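Local coordinates for protein subtilisin-like serine protease (Fervidobacterium pennivorans, PDB 1R6V) that degrades keratin into peptides as a subtilisin-like serine protease, allowing its bacterium to grow on native feathers, at residues 503-511 and 522-533; 556-566 and 590-599. The protein carries 1 engineered substitution. All blocks are in the same frame, centred on the assembly; numbering follows the deposited sequence.

Contact 1 (503-511 and 522-533); sequences GGPDHWDRA and GGYAIALRMAEE
The long loop that joins the last two strands of the Ig-like beta-sandwich domain folds back on itself here, and D509, at the centre of an inverse gamma turn, pins its two limbs together. With CG anti to the backbone N (chi1 -167°), the D509 carboxylate reaches the backbone of 522-524: OD2 accepts from G522 N at 3.0 Å, while OD1 takes Y524 N at 2.7 Å, from above the carboxylate plane, and a weaker bond from G523 N. The CB of A525 sits over one face of the W508 indole, 3.8 Å from the centroid of its five-membered ring, and W508 CH2 abuts Y524 CB. Further on, M530 CA lies over a face of the H507 imidazole, 3.6 Å from its centroid; E533 OE2 comes to the edge of that ring, 3.0 Å from CE1. Two waters stitch the backbones, one from D506 O to I526 N, the other from A527 O weakly to D509 N. Around this loop, R529 makes a salt bridge with D649 and E532 bonds T667 N, both in the second sandwich domain, whereas the Y524 hydroxyl bonds D79 on helix 74-81 of the propeptide and P505 packs on V463.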
# COMPACT_ATOMS: atom_id res chain seq x y z
N GLY A 503 -16.06 1.03 -6.91
CA GLY A 503 -16.66 -0.30 -6.93
C GLY A 503 -16.92 -0.91 -5.56
O GLY A 503 -16.01 -0.97 -4.74
N GLY A 504 -18.17 -1.36 -5.38
CA GLY A 504 -18.72 -1.96 -4.16
C GLY A 504 -17.77 -2.69 -3.26
O GLY A 504 -16.64 -2.93 -3.67
N PRO A 505 -18.20 -3.09 -2.04
CA PRO A 505 -17.22 -3.79 -1.20
C PRO A 505 -16.57 -4.93 -1.96
O PRO A 505 -17.21 -5.57 -2.80
CB PRO A 505 -18.05 -4.28 -0.01
CG PRO A 505 -19.19 -3.29 0.06
CD PRO A 505 -19.53 -3.08 -1.41
N ASP A 506 -15.33 -5.15 -1.60
CA ASP A 506 -14.55 -6.20 -2.24
C ASP A 506 -14.97 -7.57 -1.73
O ASP A 506 -14.79 -7.87 -0.55
CB ASP A 506 -13.07 -5.95 -1.96
CG ASP A 506 -12.16 -6.93 -2.67
OD1 ASP A 506 -12.64 -7.66 -3.57
OD2 ASP A 506 -10.96 -6.95 -2.34
N HIS A 507 -15.52 -8.46 -2.68
CA HIS A 507 -15.94 -9.79 -2.26
C HIS A 507 -14.85 -10.79 -2.61
O HIS A 507 -15.02 -11.62 -3.51
CB HIS A 507 -17.24 -10.17 -2.98
CG HIS A 507 -17.32 -9.66 -4.39
ND1 HIS A 507 -17.48 -8.32 -4.69
CD2 HIS A 507 -17.26 -10.31 -5.58
CE1 HIS A 507 -17.52 -8.17 -6.00
NE2 HIS A 507 -17.39 -9.36 -6.56
N TRP A 508 -13.72 -10.71 -1.90
CA TRP A 508 -12.58 -11.60 -2.14
C TRP A 508 -12.69 -12.93 -1.42
O TRP A 508 -11.91 -13.85 -1.70
CB TRP A 508 -11.28 -10.93 -1.71
CG TRP A 508 -11.23 -10.57 -0.24
CD1 TRP A 508 -11.70 -9.42 0.32
CD2 TRP A 508 -10.71 -11.36 0.84
NE1 TRP A 508 -11.49 -9.43 1.68
CE2 TRP A 508 -10.88 -10.61 2.03
CE3 TRP A 508 -10.10 -12.62 0.92
CZ2 TRP A 508 -10.48 -11.08 3.29
CZ3 TRP A 508 -9.70 -13.09 2.18
CH2 TRP A 508 -9.89 -12.32 3.34
N ASP A 509 -13.63 -13.01 -0.49
CA ASP A 509 -13.88 -14.20 0.31
C ASP A 509 -14.76 -15.14 -0.50
O ASP A 509 -15.94 -15.32 -0.20
CB ASP A 509 -14.57 -13.78 1.61
CG ASP A 509 -14.60 -14.88 2.65
OD1 ASP A 509 -15.25 -14.66 3.69
OD2 ASP A 509 -13.97 -15.94 2.44
N ARG A 510 -14.19 -15.72 -1.55
CA ARG A 510 -14.91 -16.63 -2.43
C ARG A 510 -15.51 -17.80 -1.66
O ARG A 510 -15.19 -18.01 -0.48
CB ARG A 510 -13.96 -17.16 -3.51
N ALA A 511 -16.39 -18.54 -2.32
CA ALA A 511 -17.05 -19.70 -1.70
C ALA A 511 -17.01 -20.89 -2.65
O ALA A 511 -17.97 -21.66 -2.72
CB ALA A 511 -18.49 -19.34 -1.34
N GLY A 522 -15.44 -17.72 4.31
CA GLY A 522 -14.91 -17.78 5.66
C GLY A 522 -15.54 -16.71 6.52
O GLY A 522 -15.54 -16.80 7.75
N GLY A 523 -16.12 -15.71 5.86
CA GLY A 523 -16.73 -14.61 6.58
C GLY A 523 -15.67 -13.56 6.89
O GLY A 523 -15.71 -12.90 7.93
N TYR A 524 -14.72 -13.38 5.97
CA TYR A 524 -13.65 -12.40 6.19
C TYR A 524 -13.85 -11.10 5.42
O TYR A 524 -13.49 -10.02 5.90
CB TYR A 524 -12.30 -13.00 5.78
CG TYR A 524 -12.05 -14.38 6.34
CD1 TYR A 524 -12.22 -14.65 7.69
CD2 TYR A 524 -11.65 -15.42 5.50
CE1 TYR A 524 -12.01 -15.93 8.20
CE2 TYR A 524 -11.43 -16.70 6.00
CZ TYR A 524 -11.61 -16.95 7.35
OH TYR A 524 -11.41 -18.23 7.82
N ALA A 525 -14.40 -11.20 4.22
CA ALA A 525 -14.65 -10.02 3.39
C ALA A 525 -15.83 -9.23 3.91
O ALA A 525 -16.62 -9.71 4.71
CB ALA A 525 -14.89 -10.44 1.94
N ILE A 526 -15.96 -7.99 3.46
CA ILE A 526 -17.06 -7.15 3.90
C ILE A 526 -18.36 -7.69 3.30
O ILE A 526 -19.38 -7.76 3.98
CB ILE A 526 -16.88 -5.72 3.42
CG1 ILE A 526 -15.69 -5.08 4.16
CG2 ILE A 526 -18.15 -4.93 3.64
CD1 ILE A 526 -15.86 -5.01 5.67
N ALA A 527 -18.30 -8.04 2.02
CA ALA A 527 -19.44 -8.56 1.29
C ALA A 527 -19.13 -10.00 0.91
O ALA A 527 -17.99 -10.33 0.58
CB ALA A 527 -19.70 -7.73 0.03
N LEU A 528 -20.15 -10.85 0.96
CA LEU A 528 -19.96 -12.26 0.64
C LEU A 528 -20.37 -12.63 -0.78
O LEU A 528 -20.06 -13.73 -1.24
CB LEU A 528 -20.77 -13.11 1.63
CG LEU A 528 -20.44 -12.88 3.10
CD1 LEU A 528 -21.38 -13.69 4.01
CD2 LEU A 528 -18.99 -13.29 3.36
N ARG A 529 -21.04 -11.71 -1.47
CA ARG A 529 -21.54 -11.98 -2.82
C ARG A 529 -21.32 -10.87 -3.83
O ARG A 529 -21.45 -9.69 -3.50
CB ARG A 529 -23.03 -12.27 -2.76
CG ARG A 529 -23.42 -13.28 -1.71
CD ARG A 529 -24.92 -13.44 -1.63
NE ARG A 529 -25.29 -14.23 -0.46
CZ ARG A 529 -25.22 -13.78 0.79
NH1 ARG A 529 -24.82 -12.54 1.04
NH2 ARG A 529 -25.53 -14.58 1.81
N MET A 530 -21.01 -11.25 -5.07
CA MET A 530 -20.80 -10.28 -6.13
C MET A 530 -22.07 -9.44 -6.31
O MET A 530 -22.01 -8.25 -6.63
CB MET A 530 -20.45 -10.99 -7.45
CG MET A 530 -20.05 -10.05 -8.58
SD MET A 530 -19.58 -10.93 -10.09
CE MET A 530 -17.84 -11.07 -9.84
N ALA A 531 -23.22 -10.05 -6.06
CA ALA A 531 -24.49 -9.35 -6.20
C ALA A 531 -24.64 -8.16 -5.25
O ALA A 531 -25.48 -7.30 -5.47
CB ALA A 531 -25.66 -10.33 -5.99
N GLU A 532 -23.82 -8.11 -4.20
CA GLU A 532 -23.88 -7.02 -3.24
C GLU A 532 -23.03 -5.82 -3.65
O GLU A 532 -23.20 -4.72 -3.13
CB GLU A 532 -23.45 -7.53 -1.86
CG GLU A 532 -24.36 -8.62 -1.34
CD GLU A 532 -23.80 -9.37 -0.16
OE1 GLU A 532 -22.59 -9.68 -0.18
OE2 GLU A 532 -24.58 -9.64 0.78
N GLU A 533 -22.11 -6.04 -4.58
CA GLU A 533 -21.24 -4.97 -5.05
C GLU A 533 -22.06 -3.87 -5.74
O GLU A 533 -23.01 -4.16 -6.46
CB GLU A 533 -20.19 -5.51 -6.02
CG GLU A 533 -19.18 -4.46 -6.48
CD GLU A 533 -18.27 -4.94 -7.60
OE1 GLU A 533 -17.46 -4.11 -8.09
OE2 GLU A 533 -18.35 -6.13 -7.99
O HOH W 1 -14.17 -6.67 1.50
O HOH W 2 -17.38 -13.91 -3.32
O HOH W 3 -16.42 -12.32 -0.45

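Contact 2 (556-566 and 590-599); sequences STLQVKFSTNL and YARNQTYDLS
Strands 558-562 and 595-597 run antiparallel, their axes 4.5 Å apart at closest approach, with V560 and Y596 as the hydrogen-bonded pair: Y596 N reaches V560 O at 2.7 Å and V560 N returns to Y596 O. L598 N to L558 O and N593 N to F562 O carry the pairing beyond both ends of strand 595-597, the latter from within the type II turn 591-594. At one end S599 OG accepts from L558 N at 2.9 Å and donates to the syn lone pair of D597 OD1, which also takes S599 N in an Asx turn; one hydroxyl thus ties the neighbouring strand to that turn. On the face of Q559, K561 and T595, a water links K561 NZ to T595 OG1 and N593 O. The other face, with V560 and Y596, turns into the second beta-sandwich domain, where strand 595-597 is an outermost strand of a four-stranded sheet and the opposing sheet supplies F574 and F607. There V560 CG1 packs on Y596 CB, and the L558 and L598 side chains run alongside each other in the same direction, CD2 of L558 against CB of L598. Beyond the strands Y590 takes over: a chi1 of 178° swings its ring away from its own backbone N and against L566, whose CD1 stands 3.3 Å from the centroid and nearly over the centre of one face. Its OH donates to T564 O at 2.6 Å, that oxygen lying at the ring edge, and touches F562 CB. A leucine in place of Y590 would probably leave T564 O without this donor and L566 CD1 without a flat face to rest on. The F562 ring meets Y596 CE1 near its own plane and stands edge-to-face with F574.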
# COMPACT_ATOMS: atom_id res chain seq x y z
N SER A 556 -29.13 0.12 -2.46
CA SER A 556 -29.39 -1.25 -2.89
C SER A 556 -30.87 -1.60 -2.73
O SER A 556 -31.63 -0.85 -2.13
CB SER A 556 -28.56 -2.23 -2.04
OG SER A 556 -28.81 -2.02 -0.66
N THR A 557 -31.24 -2.75 -3.28
CA THR A 557 -32.60 -3.24 -3.16
C THR A 557 -32.51 -4.66 -2.65
O THR A 557 -31.60 -5.41 -3.01
CB THR A 557 -33.35 -3.23 -4.52
OG1 THR A 557 -32.61 -3.97 -5.49
CG2 THR A 557 -33.54 -1.80 -5.00
N LEU A 558 -33.45 -5.03 -1.79
CA LEU A 558 -33.47 -6.38 -1.23
C LEU A 558 -34.89 -6.79 -0.92
O LEU A 558 -35.59 -6.10 -0.19
CB LEU A 558 -32.66 -6.43 0.07
CG LEU A 558 -32.67 -7.77 0.82
CD1 LEU A 558 -32.04 -8.84 -0.04
CD2 LEU A 558 -31.91 -7.63 2.13
N GLN A 559 -35.31 -7.91 -1.50
CA GLN A 559 -36.64 -8.43 -1.25
C GLN A 559 -36.51 -9.90 -0.87
O GLN A 559 -35.59 -10.57 -1.33
CB GLN A 559 -37.53 -8.30 -2.50
CG GLN A 559 -37.82 -6.86 -2.92
CD GLN A 559 -38.72 -6.78 -4.15
OE1 GLN A 559 -38.45 -7.42 -5.16
NE2 GLN A 559 -39.78 -5.97 -4.06
N VAL A 560 -37.40 -10.38 -0.02
CA VAL A 560 -37.37 -11.79 0.36
C VAL A 560 -38.80 -12.34 0.34
O VAL A 560 -39.73 -11.70 0.81
CB VAL A 560 -36.75 -12.02 1.76
CG1 VAL A 560 -37.54 -11.30 2.83
CG2 VAL A 560 -36.72 -13.51 2.05
N LYS A 561 -38.95 -13.54 -0.23
CA LYS A 561 -40.25 -14.20 -0.31
C LYS A 561 -40.07 -15.68 0.02
O LYS A 561 -39.18 -16.33 -0.51
CB LYS A 561 -40.82 -14.06 -1.73
CG LYS A 561 -42.10 -14.84 -2.01
CD LYS A 561 -42.58 -14.59 -3.44
CE LYS A 561 -43.80 -15.45 -3.80
NZ LYS A 561 -44.31 -15.14 -5.17
N PHE A 562 -40.91 -16.22 0.91
CA PHE A 562 -40.81 -17.64 1.27
C PHE A 562 -42.01 -18.37 0.69
O PHE A 562 -43.11 -17.85 0.68
CB PHE A 562 -40.79 -17.83 2.78
CG PHE A 562 -39.72 -17.05 3.47
CD1 PHE A 562 -39.98 -15.77 3.93
CD2 PHE A 562 -38.46 -17.59 3.65
CE1 PHE A 562 -38.99 -15.02 4.57
CE2 PHE A 562 -37.45 -16.86 4.28
CZ PHE A 562 -37.72 -15.56 4.75
N SER A 563 -41.76 -19.60 0.24
CA SER A 563 -42.79 -20.43 -0.40
C SER A 563 -43.34 -21.58 0.43
O SER A 563 -44.35 -22.19 0.07
CB SER A 563 -42.20 -21.01 -1.68
OG SER A 563 -41.05 -21.78 -1.36
N THR A 564 -42.68 -21.87 1.55
CA THR A 564 -43.08 -22.99 2.41
C THR A 564 -44.35 -22.74 3.21
O THR A 564 -44.58 -21.64 3.69
CB THR A 564 -41.93 -23.34 3.38
OG1 THR A 564 -40.71 -23.49 2.65
CG2 THR A 564 -42.23 -24.64 4.12
N ASN A 565 -45.18 -23.77 3.36
CA ASN A 565 -46.39 -23.64 4.15
C ASN A 565 -46.04 -23.92 5.61
O ASN A 565 -45.60 -25.02 5.94
CB ASN A 565 -47.44 -24.65 3.66
CG ASN A 565 -48.60 -24.79 4.62
OD1 ASN A 565 -49.01 -23.83 5.27
ND2 ASN A 565 -49.15 -26.00 4.72
N LEU A 566 -46.23 -22.93 6.48
CA LEU A 566 -45.92 -23.09 7.90
C LEU A 566 -47.17 -23.03 8.76
O LEU A 566 -47.12 -22.61 9.92
CB LEU A 566 -44.95 -21.99 8.35
CG LEU A 566 -43.60 -21.90 7.63
CD1 LEU A 566 -42.74 -20.79 8.24
CD2 LEU A 566 -42.87 -23.22 7.76
N TYR A 590 -45.33 -14.24 9.48
CA TYR A 590 -44.92 -14.99 8.31
C TYR A 590 -46.13 -15.15 7.40
O TYR A 590 -47.23 -15.46 7.86
CB TYR A 590 -44.42 -16.37 8.71
CG TYR A 590 -44.03 -17.25 7.55
CD1 TYR A 590 -42.71 -17.29 7.10
CD2 TYR A 590 -44.97 -18.06 6.91
CE1 TYR A 590 -42.33 -18.12 6.05
CE2 TYR A 590 -44.60 -18.89 5.86
CZ TYR A 590 -43.28 -18.92 5.43
OH TYR A 590 -42.90 -19.74 4.40
N ALA A 591 -45.92 -14.95 6.11
CA ALA A 591 -46.98 -15.11 5.12
C ALA A 591 -46.37 -15.77 3.88
O ALA A 591 -45.48 -15.22 3.25
CB ALA A 591 -47.59 -13.76 4.77
N ARG A 592 -46.86 -16.97 3.56
CA ARG A 592 -46.37 -17.72 2.42
C ARG A 592 -46.57 -16.93 1.13
O ARG A 592 -47.63 -16.35 0.90
CB ARG A 592 -47.12 -19.05 2.32
CG ARG A 592 -46.61 -19.99 1.24
CD ARG A 592 -47.27 -21.37 1.29
NE ARG A 592 -48.43 -21.50 0.40
CZ ARG A 592 -49.60 -20.90 0.60
NH1 ARG A 592 -49.79 -20.13 1.66
NH2 ARG A 592 -50.59 -21.08 -0.27
N ASN A 593 -45.53 -16.90 0.30
CA ASN A 593 -45.55 -16.21 -0.99
C ASN A 593 -45.66 -14.70 -0.91
O ASN A 593 -45.86 -14.02 -1.92
CB ASN A 593 -46.68 -16.78 -1.85
CG ASN A 593 -46.41 -18.20 -2.30
OD1 ASN A 593 -47.33 -18.95 -2.62
ND2 ASN A 593 -45.14 -18.56 -2.34
N GLN A 594 -45.52 -14.16 0.30
CA GLN A 594 -45.57 -12.72 0.49
C GLN A 594 -44.16 -12.17 0.31
O GLN A 594 -43.21 -12.72 0.85
CB GLN A 594 -46.08 -12.41 1.90
CG GLN A 594 -46.12 -10.92 2.20
CD GLN A 594 -46.88 -10.61 3.47
OE1 GLN A 594 -46.32 -10.05 4.42
NE2 GLN A 594 -48.16 -10.96 3.50
N THR A 595 -44.02 -11.11 -0.48
CA THR A 595 -42.71 -10.51 -0.71
C THR A 595 -42.44 -9.40 0.30
O THR A 595 -43.18 -8.42 0.35
CB THR A 595 -42.61 -9.88 -2.13
OG1 THR A 595 -42.74 -10.90 -3.12
CG2 THR A 595 -41.26 -9.19 -2.31
N TYR A 596 -41.40 -9.58 1.12
CA TYR A 596 -41.04 -8.56 2.11
C TYR A 596 -39.97 -7.69 1.46
O TYR A 596 -38.97 -8.19 0.96
CB TYR A 596 -40.45 -9.20 3.37
CG TYR A 596 -41.39 -10.15 4.08
CD1 TYR A 596 -41.38 -11.51 3.79
CD2 TYR A 596 -42.29 -9.68 5.03
CE1 TYR A 596 -42.25 -12.39 4.43
CE2 TYR A 596 -43.17 -10.55 5.68
CZ TYR A 596 -43.14 -11.90 5.38
OH TYR A 596 -44.02 -12.76 6.00
N ASP A 597 -40.19 -6.38 1.47
CA ASP A 597 -39.23 -5.45 0.86
C ASP A 597 -38.37 -4.85 1.96
O ASP A 597 -38.86 -4.11 2.82
CB ASP A 597 -39.98 -4.35 0.09
CG ASP A 597 -39.04 -3.44 -0.70
OD1 ASP A 597 -37.85 -3.77 -0.85
OD2 ASP A 597 -39.50 -2.39 -1.19
N LEU A 598 -37.09 -5.18 1.94
CA LEU A 598 -36.15 -4.70 2.94
C LEU A 598 -35.21 -3.65 2.35
O LEU A 598 -34.24 -3.27 2.99
CB LEU A 598 -35.33 -5.88 3.47
CG LEU A 598 -36.17 -6.99 4.11
CD1 LEU A 598 -35.27 -8.15 4.51
CD2 LEU A 598 -36.90 -6.43 5.32
N SER A 599 -35.51 -3.19 1.14
CA SER A 599 -34.68 -2.21 0.45
C SER A 599 -34.31 -0.97 1.26
O SER A 599 -33.33 -0.32 0.94
CB SER A 599 -35.36 -1.77 -0.85
OG SER A 599 -35.40 -2.83 -1.79
O HOH W 4 -31.07 -1.86 0.89
O HOH W 5 -44.63 -12.47 -4.50
O HOH W 6 -43.03 -14.84 2.32

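How the contacts relate
The two contacts follow one another along the chain, contact 1 closing before contact 2 opens, and both lie in the C-terminal half, on the same side of the molecule's centre. Their centres are 23 Å apart; the nearest atoms come to about 6 Å without touching. Contact 1 belongs to the Ig-like domain, contact 2 to the second beta-sandwich, and strands 535-543 and 549-553 lie between them in sequence. Strand 619-627 connects their surroundings: its L627 packs on A531 and E532 of 522-533 and on L558 of 556-566. Contact 1 therefore sits where the two sandwiches meet, and contact 2 further out, in domains that may mediate interactions with substrate.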